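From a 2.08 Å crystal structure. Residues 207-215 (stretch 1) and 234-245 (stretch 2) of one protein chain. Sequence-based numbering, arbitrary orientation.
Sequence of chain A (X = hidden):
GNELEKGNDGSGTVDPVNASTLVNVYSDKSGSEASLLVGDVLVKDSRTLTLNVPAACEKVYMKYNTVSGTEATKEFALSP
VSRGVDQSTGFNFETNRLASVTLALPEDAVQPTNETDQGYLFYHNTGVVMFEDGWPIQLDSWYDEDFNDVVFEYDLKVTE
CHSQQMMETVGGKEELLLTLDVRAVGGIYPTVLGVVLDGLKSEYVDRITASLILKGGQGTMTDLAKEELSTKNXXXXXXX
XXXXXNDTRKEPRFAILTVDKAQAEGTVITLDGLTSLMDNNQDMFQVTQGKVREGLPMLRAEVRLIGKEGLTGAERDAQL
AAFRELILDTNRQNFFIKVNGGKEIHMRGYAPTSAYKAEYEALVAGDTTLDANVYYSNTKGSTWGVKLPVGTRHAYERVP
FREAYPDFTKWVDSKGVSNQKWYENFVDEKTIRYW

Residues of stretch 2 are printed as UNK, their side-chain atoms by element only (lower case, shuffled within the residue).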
ATOM      1  N   ARG A 207       1.482 -13.098 -16.397  1.00 24.04           N
ATOM      2  CA  ARG A 207       0.030 -13.135 -16.216  1.00 22.92           C
ATOM      3  C   ARG A 207      -0.461 -12.121 -15.246  1.00 26.02           C
ATOM      4  O   ARG A 207       0.209 -11.804 -14.252  1.00 25.64           O
ATOM      5  CB  ARG A 207      -0.457 -14.520 -15.692  1.00 23.67           C
ATOM      6  CG  ARG A 207       0.017 -15.763 -16.439  1.00 34.03           C
ATOM      7  CD  ARG A 207      -0.570 -15.808 -17.821  1.00 39.90           C
ATOM      8  NE  ARG A 207      -0.050 -16.902 -18.635  1.00 46.90           N
ATOM      9  CZ  ARG A 207      -0.791 -17.899 -19.106  1.00 59.15           C
ATOM     10  NH1 ARG A 207      -2.088 -17.961 -18.829  1.00 40.77           N
ATOM     11  NH2 ARG A 207      -0.240 -18.844 -19.858  1.00 48.07           N
ATOM     12  N   ILE A 208      -1.709 -11.690 -15.478  1.00 23.04           N
ATOM     13  CA  ILE A 208      -2.446 -10.794 -14.589  1.00 21.33           C
ATOM     14  C   ILE A 208      -3.739 -11.488 -14.162  1.00 25.86           C
ATOM     15  O   ILE A 208      -4.491 -11.961 -15.023  1.00 24.01           O
ATOM     16  CB  ILE A 208      -2.778  -9.445 -15.296  1.00 23.52           C
ATOM     17  CG1 ILE A 208      -1.519  -8.648 -15.690  1.00 23.48           C
ATOM     18  CG2 ILE A 208      -3.767  -8.585 -14.476  1.00 23.50           C
ATOM     19  CD1 ILE A 208      -1.762  -7.602 -16.730  1.00 22.37           C
ATOM     20  N   THR A 209      -4.038 -11.477 -12.853  1.00 23.82           N
ATOM     21  CA  THR A 209      -5.335 -11.895 -12.333  1.00 23.18           C
ATOM     22  C   THR A 209      -5.891 -10.647 -11.677  1.00 24.91           C
ATOM     23  O   THR A 209      -5.200 -10.049 -10.864  1.00 24.71           O
ATOM     24  CB  THR A 209      -5.261 -13.124 -11.440  1.00 28.64           C
ATOM     25  OG1 THR A 209      -4.972 -14.250 -12.264  1.00 27.98           O
ATOM     26  CG2 THR A 209      -6.574 -13.378 -10.676  1.00 23.50           C
ATOM     27  N   ALA A 210      -7.085 -10.189 -12.093  1.00 21.47           N
ATOM     28  CA  ALA A 210      -7.651  -8.972 -11.509  1.00 19.60           C
ATOM     29  C   ALA A 210      -9.066  -9.250 -11.048  1.00 22.33           C
ATOM     30  O   ALA A 210      -9.835  -9.838 -11.805  1.00 20.73           O
ATOM     31  CB  ALA A 210      -7.614  -7.830 -12.519  1.00 20.16           C
ATOM     32  N   SER A 211      -9.394  -8.851  -9.800  1.00 19.09           N
ATOM     33  CA  SER A 211     -10.709  -9.057  -9.174  1.00 17.90           C
ATOM     34  C   SER A 211     -11.243  -7.825  -8.490  1.00 20.52           C
ATOM     35  O   SER A 211     -10.493  -7.041  -7.892  1.00 19.14           O
ATOM     36  CB  SER A 211     -10.646 -10.170  -8.122  1.00 21.49           C
ATOM     37  OG  SER A 211      -9.943 -11.322  -8.557  1.00 27.03           O
ATOM     38  N   LEU A 212     -12.557  -7.664  -8.583  1.00 17.59           N
ATOM     39  CA  LEU A 212     -13.354  -6.669  -7.866  1.00 16.10           C
ATOM     40  C   LEU A 212     -14.102  -7.453  -6.841  1.00 22.02           C
ATOM     41  O   LEU A 212     -14.704  -8.478  -7.187  1.00 23.95           O
ATOM     42  CB  LEU A 212     -14.287  -5.916  -8.802  1.00 15.26           C
ATOM     43  CG  LEU A 212     -13.606  -4.846  -9.654  1.00 19.35           C
ATOM     44  CD1 LEU A 212     -14.553  -4.345 -10.746  1.00 18.34           C
ATOM     45  CD2 LEU A 212     -13.069  -3.711  -8.770  1.00 19.04           C
ATOM     46  N   ILE A 213     -13.989  -7.063  -5.579  1.00 17.87           N
ATOM     47  CA  ILE A 213     -14.508  -7.833  -4.439  1.00 17.59           C
ATOM     48  C   ILE A 213     -15.102  -6.907  -3.387  1.00 23.46           C
ATOM     49  O   ILE A 213     -14.620  -5.787  -3.225  1.00 24.12           O
ATOM     50  CB  ILE A 213     -13.300  -8.659  -3.793  1.00 19.86           C
ATOM     51  CG1 ILE A 213     -12.638  -9.669  -4.733  1.00 19.63           C
ATOM     52  CG2 ILE A 213     -13.661  -9.363  -2.462  1.00 20.23           C
ATOM     53  CD1 ILE A 213     -11.235 -10.070  -4.237  1.00 22.22           C
ATOM     54  N   LEU A 214     -16.104  -7.399  -2.634  1.00 21.61           N
ATOM     55  CA  LEU A 214     -16.657  -6.744  -1.439  1.00 21.19           C
ATOM     56  C   LEU A 214     -16.046  -7.468  -0.248  1.00 24.64           C
ATOM     57  O   LEU A 214     -16.259  -8.677  -0.077  1.00 21.87           O
ATOM     58  CB  LEU A 214     -18.196  -6.732  -1.407  1.00 21.24           C
ATOM     59  CG  LEU A 214     -18.879  -5.845  -2.464  1.00 24.06           C
ATOM     60  CD1 LEU A 214     -20.400  -5.803  -2.217  1.00 24.63           C
ATOM     61  CD2 LEU A 214     -18.293  -4.393  -2.465  1.00 21.78           C
ATOM     62  N   LYS A 215     -15.178  -6.760   0.492  1.00 22.93           N
ATOM     63  CA  LYS A 215     -14.416  -7.314   1.607  1.00 24.53           C
ATOM     64  C   LYS A 215     -15.161  -7.161   2.955  1.00 30.58           C
ATOM     65  O   LYS A 215     -15.162  -6.090   3.551  1.00 32.37           O
ATOM     66  CB  LYS A 215     -13.022  -6.662   1.654  1.00 26.02           C
ATOM     67  CG  LYS A 215     -12.131  -7.111   2.819  1.00 34.92           C
ATOM     68  CD  LYS A 215     -11.267  -5.925   3.293  1.00 35.14           C
ATOM     69  CE  LYS A 215     -10.488  -6.219   4.550  1.00 42.43           C
ATOM     70  NZ  LYS A 215      -9.686  -5.039   4.981  1.00 49.12           N
ATOM     71  N   UNK A 234      -3.421  -5.086 -21.229  1.00 22.27           N
ATOM     72  CA  UNK A 234      -4.439  -4.395 -20.452  1.00 20.53           C
ATOM     73  C   UNK A 234      -5.551  -5.381 -20.110  1.00 24.41           C
ATOM     74  O   UNK A 234      -6.180  -5.963 -20.988  1.00 24.15           O
ATOM     75  c   UNK A 234      -6.086  -2.452 -20.334  1.00 20.82           C
ATOM     76  c   UNK A 234      -3.869  -2.139 -21.579  1.00 23.24           C
ATOM     77  c   UNK A 234      -4.244  -1.178 -22.755  1.00 26.09           C
ATOM     78  c   UNK A 234      -4.999  -3.136 -21.189  1.00 22.98           C
ATOM     79  N   UNK A 235      -5.783  -5.543 -18.824  1.00 20.73           N
ATOM     80  CA  UNK A 235      -6.830  -6.364 -18.255  1.00 20.16           C
ATOM     81  C   UNK A 235      -7.784  -5.383 -17.612  1.00 25.91           C
ATOM     82  O   UNK A 235      -7.375  -4.592 -16.768  1.00 24.87           O
ATOM     83  c   UNK A 235      -6.232  -7.404 -17.245  1.00 23.45           C
ATOM     84  c   UNK A 235      -7.326  -8.160 -16.504  1.00 23.45           C
ATOM     85  c   UNK A 235      -5.305  -8.376 -17.959  1.00 23.13           C
ATOM     86  N   UNK A 236      -9.032  -5.375 -18.068  1.00 23.62           N
ATOM     87  CA  UNK A 236     -10.067  -4.516 -17.511  1.00 22.49           C
ATOM     88  C   UNK A 236     -11.182  -5.411 -16.988  1.00 27.04           C
ATOM     89  O   UNK A 236     -11.699  -6.217 -17.752  1.00 25.80           O
ATOM     90  c   UNK A 236     -11.784  -1.402 -19.087  1.00 43.64           C
ATOM     91  c   UNK A 236     -10.572  -3.529 -18.580  1.00 24.61           C
ATOM     92  c   UNK A 236     -13.213  -1.030 -19.366  1.00 64.65           C
ATOM     93  n   UNK A 236     -13.867  -1.974 -20.317  1.00 78.40           N
ATOM     94  c   UNK A 236     -11.652  -2.555 -18.105  1.00 34.50           C
ATOM     95  N   UNK A 237     -11.497  -5.332 -15.677  1.00 24.38           N
ATOM     96  CA  UNK A 237     -12.612  -6.099 -15.112  1.00 25.18           C
ATOM     97  C   UNK A 237     -13.594  -5.081 -14.494  1.00 27.56           C
ATOM     98  O   UNK A 237     -13.177  -4.066 -13.921  1.00 26.81           O
ATOM     99  c   UNK A 237     -12.251  -7.282 -14.158  1.00 28.43           C
ATOM    100  c   UNK A 237     -11.641  -6.830 -12.855  1.00 27.10           C
ATOM    101  c   UNK A 237     -11.356  -8.297 -14.854  1.00 28.80           C
ATOM    102  N   UNK A 238     -14.880  -5.299 -14.716  1.00 21.88           N
ATOM    103  CA  UNK A 238     -15.868  -4.350 -14.228  1.00 21.49           C
ATOM    104  C   UNK A 238     -17.198  -5.003 -13.851  1.00 25.43           C
ATOM    105  O   UNK A 238     -17.612  -6.019 -14.430  1.00 22.82           O
ATOM    106  c   UNK A 238     -16.521  -3.764 -16.659  1.00 30.70           C
ATOM    107  o   UNK A 238     -16.138  -1.840 -17.998  1.00 44.79           O
ATOM    108  o   UNK A 238     -18.062  -2.874 -18.240  1.00 55.91           O
ATOM    109  c   UNK A 238     -16.947  -2.737 -17.687  1.00 41.59           C
ATOM    110  c   UNK A 238     -16.131  -3.248 -15.282  1.00 22.54           C
ATOM    111  N   UNK A 239     -17.884  -4.364 -12.915  1.00 22.77           N
ATOM    112  CA  UNK A 239     -19.249  -4.701 -12.546  1.00 23.93           C
ATOM    113  C   UNK A 239     -19.926  -3.367 -12.395  1.00 27.40           C
ATOM    114  O   UNK A 239     -19.606  -2.626 -11.468  1.00 24.65           O
ATOM    115  o   UNK A 239     -21.729  -5.311 -11.208  1.00 19.46           O
ATOM    116  c   UNK A 239     -20.734  -5.990 -10.913  1.00 27.82           C
ATOM    117  c   UNK A 239     -19.332  -5.568 -11.291  1.00 23.97           C
ATOM    118  n   UNK A 239     -20.850  -7.134 -10.242  1.00 16.77           N
ATOM    119  N   UNK A 240     -20.794  -3.030 -13.347  1.00 25.02           N
ATOM    120  CA  UNK A 240     -21.467  -1.735 -13.374  1.00 25.51           C
ATOM    121  C   UNK A 240     -22.922  -1.818 -12.873  1.00 28.44           C
ATOM    122  O   UNK A 240     -23.717  -0.904 -13.124  1.00 28.48           O
ATOM    123  c   UNK A 240     -21.398  -1.154 -14.789  1.00 28.59           C
ATOM    124  c   UNK A 240     -19.884  -0.352 -16.639  1.00 44.07           C
ATOM    125  c   UNK A 240     -19.954  -0.813 -15.195  1.00 34.93           C
ATOM    126  c   UNK A 240     -19.390   1.065 -16.749  1.00 52.45           C
ATOM    127  n   UNK A 240     -18.861   1.344 -18.117  1.00 67.79           N
ATOM    128  N   UNK A 241     -23.247  -2.859 -12.097  1.00 23.07           N
ATOM    129  CA  UNK A 241     -24.613  -3.013 -11.631  1.00 23.27           C
ATOM    130  C   UNK A 241     -24.672  -3.706 -10.272  1.00 26.05           C
ATOM    131  O   UNK A 241     -25.541  -4.550 -10.040  1.00 27.60           O
ATOM    132  c   UNK A 241     -26.903  -3.733 -12.550  1.00 40.22           C
ATOM    133  o   UNK A 241     -27.464  -2.672 -12.310  1.00 32.56           O
ATOM    134  c   UNK A 241     -25.407  -3.801 -12.693  1.00 23.70           C
ATOM    135  n   UNK A 241     -27.586  -4.867 -12.737  1.00 33.50           N
ATOM    136  N   UNK A 242     -23.774  -3.330  -9.345  1.00 21.70           N
ATOM    137  CA  UNK A 242     -23.733  -3.983  -8.045  1.00 20.97           C
ATOM    138  C   UNK A 242     -24.277  -3.099  -6.933  1.00 26.81           C
ATOM    139  O   UNK A 242     -24.355  -1.871  -7.052  1.00 25.26           O
ATOM    140  c   UNK A 242     -21.309  -3.349  -7.471  1.00 19.43           C
ATOM    141  c   UNK A 242     -19.986  -1.754  -6.469  1.00 21.11           C
ATOM    142  n   UNK A 242     -19.734  -1.775  -7.818  1.00 20.56           N
ATOM    143  c   UNK A 242     -20.512  -2.755  -8.410  1.00 21.75           C
ATOM    144  c   UNK A 242     -22.309  -4.458  -7.704  1.00 19.30           C
ATOM    145  c   UNK A 242     -20.985  -2.721  -6.211  1.00 18.39           C
ATOM    146  c   UNK A 242     -20.902  -2.098  -3.884  1.00 20.40           C
ATOM    147  c   UNK A 242     -21.429  -2.900  -4.883  1.00 19.69           C
ATOM    148  c   UNK A 242     -19.937  -1.116  -4.175  1.00 20.45           C
ATOM    149  c   UNK A 242     -19.444  -0.946  -5.455  1.00 19.58           C
ATOM    150  N   UNK A 243     -24.641  -3.753  -5.834  1.00 25.11           N
ATOM    151  CA  UNK A 243     -25.118  -3.114  -4.624  1.00 24.42           C
ATOM    152  C   UNK A 243     -24.666  -3.925  -3.453  1.00 26.68           C
ATOM    153  O   UNK A 243     -24.418  -5.127  -3.589  1.00 25.51           O
ATOM    154  c   UNK A 243     -26.648  -2.965  -4.620  1.00 25.76           C
ATOM    155  o   UNK A 243     -27.628  -2.094  -6.603  1.00 31.43           O
ATOM    156  n   UNK A 243     -27.097  -0.619  -5.028  1.00 18.64           N
ATOM    157  c   UNK A 243     -27.181  -1.859  -5.489  1.00 30.31           C
ATOM    158  N   UNK A 244     -24.490  -3.262  -2.299  1.00 23.95           N
ATOM    159  CA  UNK A 244     -24.208  -3.962  -1.053  1.00 22.74           C
ATOM    160  C   UNK A 244     -25.487  -4.701  -0.688  1.00 29.94           C
ATOM    161  O   UNK A 244     -26.566  -4.276  -1.119  1.00 29.44           O
ATOM    162  c   UNK A 244     -20.297   0.997  -0.876  1.00 22.17           C
ATOM    163  c   UNK A 244     -20.496  -1.245  -0.098  1.00 23.02           C
ATOM    164  c   UNK A 244     -22.397  -2.520   0.071  1.00 20.10           C
ATOM    165  c   UNK A 244     -21.680   1.045  -1.091  1.00 22.38           C
ATOM    166  n   UNK A 244     -20.169  -2.494   0.378  1.00 21.35           N
ATOM    167  c   UNK A 244     -23.838  -2.959   0.060  1.00 20.73           C
ATOM    168  c   UNK A 244     -19.679  -0.145  -0.398  1.00 22.23           C
ATOM    169  c   UNK A 244     -21.320  -3.242   0.498  1.00 22.25           C
ATOM    170  c   UNK A 244     -21.891  -1.236  -0.330  1.00 19.57           C
ATOM    171  c   UNK A 244     -22.492  -0.055  -0.814  1.00 21.15           C
ATOM    172  N   UNK A 245     -25.395  -5.793   0.077  1.00 29.33           N
ATOM    173  CA  UNK A 245     -26.587  -6.450   0.604  1.00 30.99           C
ATOM    174  C   UNK A 245     -27.275  -5.430   1.512  1.00 35.25           C
ATOM    175  O   UNK A 245     -26.571  -4.687   2.189  1.00 34.29           O
ATOM    176  o   UNK A 245     -25.664  -8.700   0.584  1.00 51.80           O
ATOM    177  c   UNK A 245     -26.211  -7.693   1.411  1.00 35.51           C
TER

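Position 234 carries four carbons, forked at the first, with one arm two carbons long. Its CA-to-CB bond points away from stretch 1, and the side chain makes no contact with it. It is Ile234, on the exposed face of the strand.

Position 235 has three carbons, one carrying the other two. The bond to CB points toward stretch 1, and both branch carbons find apolar partners there, on Ile208 and Ala210. It is Val235. Its CG2 lies 3.8 Å from Ile208 CG2, and its CG1 lies 4.0 Å from Ala210 CB.

Position 236 has four carbons in a row ending in nitrogen. It points away and touches nothing on stretch 1. This is Lys236.

Position 237 again has one carbon carrying two. It points toward stretch 1 and meets Ala210 and Leu212. It is Val237. Its CG2 is 3.7 Å from Ala210 O, 4.2 Å from Ala210 CB and 4.2 Å from Leu212 CG. Its backbone O is 3.5 Å from Leu212 CD1.

Position 238 has three carbons, the third carrying two oxygens, so it is a carboxylate. Its CA-to-CB bond points away from stretch 1, but its CA lies 3.7 Å from Leu212 CD1. It is Glu238. Lys236 NZ sits 3.2 Å from Glu238 OE1, a salt bridge with a weak hydrogen bond. Alternation puts both residues on the same face of the strand.

Position 239 has two carbons, the second carrying one oxygen and one nitrogen: an amide. The backbone N lies 4.0 Å from Leu212 CD1. It is Asn239. Its OD1 accepts a hydrogen bond from the backbone N of position 241 at 3.0 Å, bracing the corner.

Position 240 has four carbons in a row and a terminal nitrogen. It is out of reach of stretch 1. It is Lys240, at the corner of the chain.

Position 241 has two carbons, then an oxygen and a nitrogen on the second. It is exposed and also out of reach. It is Asn241.

Position 242 has one carbon, then fused five- and six-membered rings with eight carbons and one nitrogen. It points toward stretch 1 and meets Leu214. It is Trp242, with CZ3 3.8 Å from Leu214 CD2.

Position 243 has two carbons and a terminal oxygen and nitrogen. The side chain points away, while the backbone O is 4.3 Å from Leu214 CD1. It is Asn243.

Position 244 repeats the fused rings. Its CB lies sideways, but the ring end comes nearer to Leu214. It is Trp244, with CD1 3.8 Å from Leu214 CD1.

Position 245 has one carbon and one oxygen. It makes no contact. It is Ser245.

The contact is apolar packing without hydrogen bonds across it. The strand axes cross at -18° and approach to 7.0 Å. Alternate residues from Ile208 to Leu214 face stretch 2. Val235 and Val237 pack along the first part; beyond the corner, Trp242 and Trp244 both contact Leu214.

Stretch 2, residues 234-245: IVKVENKNWNWS
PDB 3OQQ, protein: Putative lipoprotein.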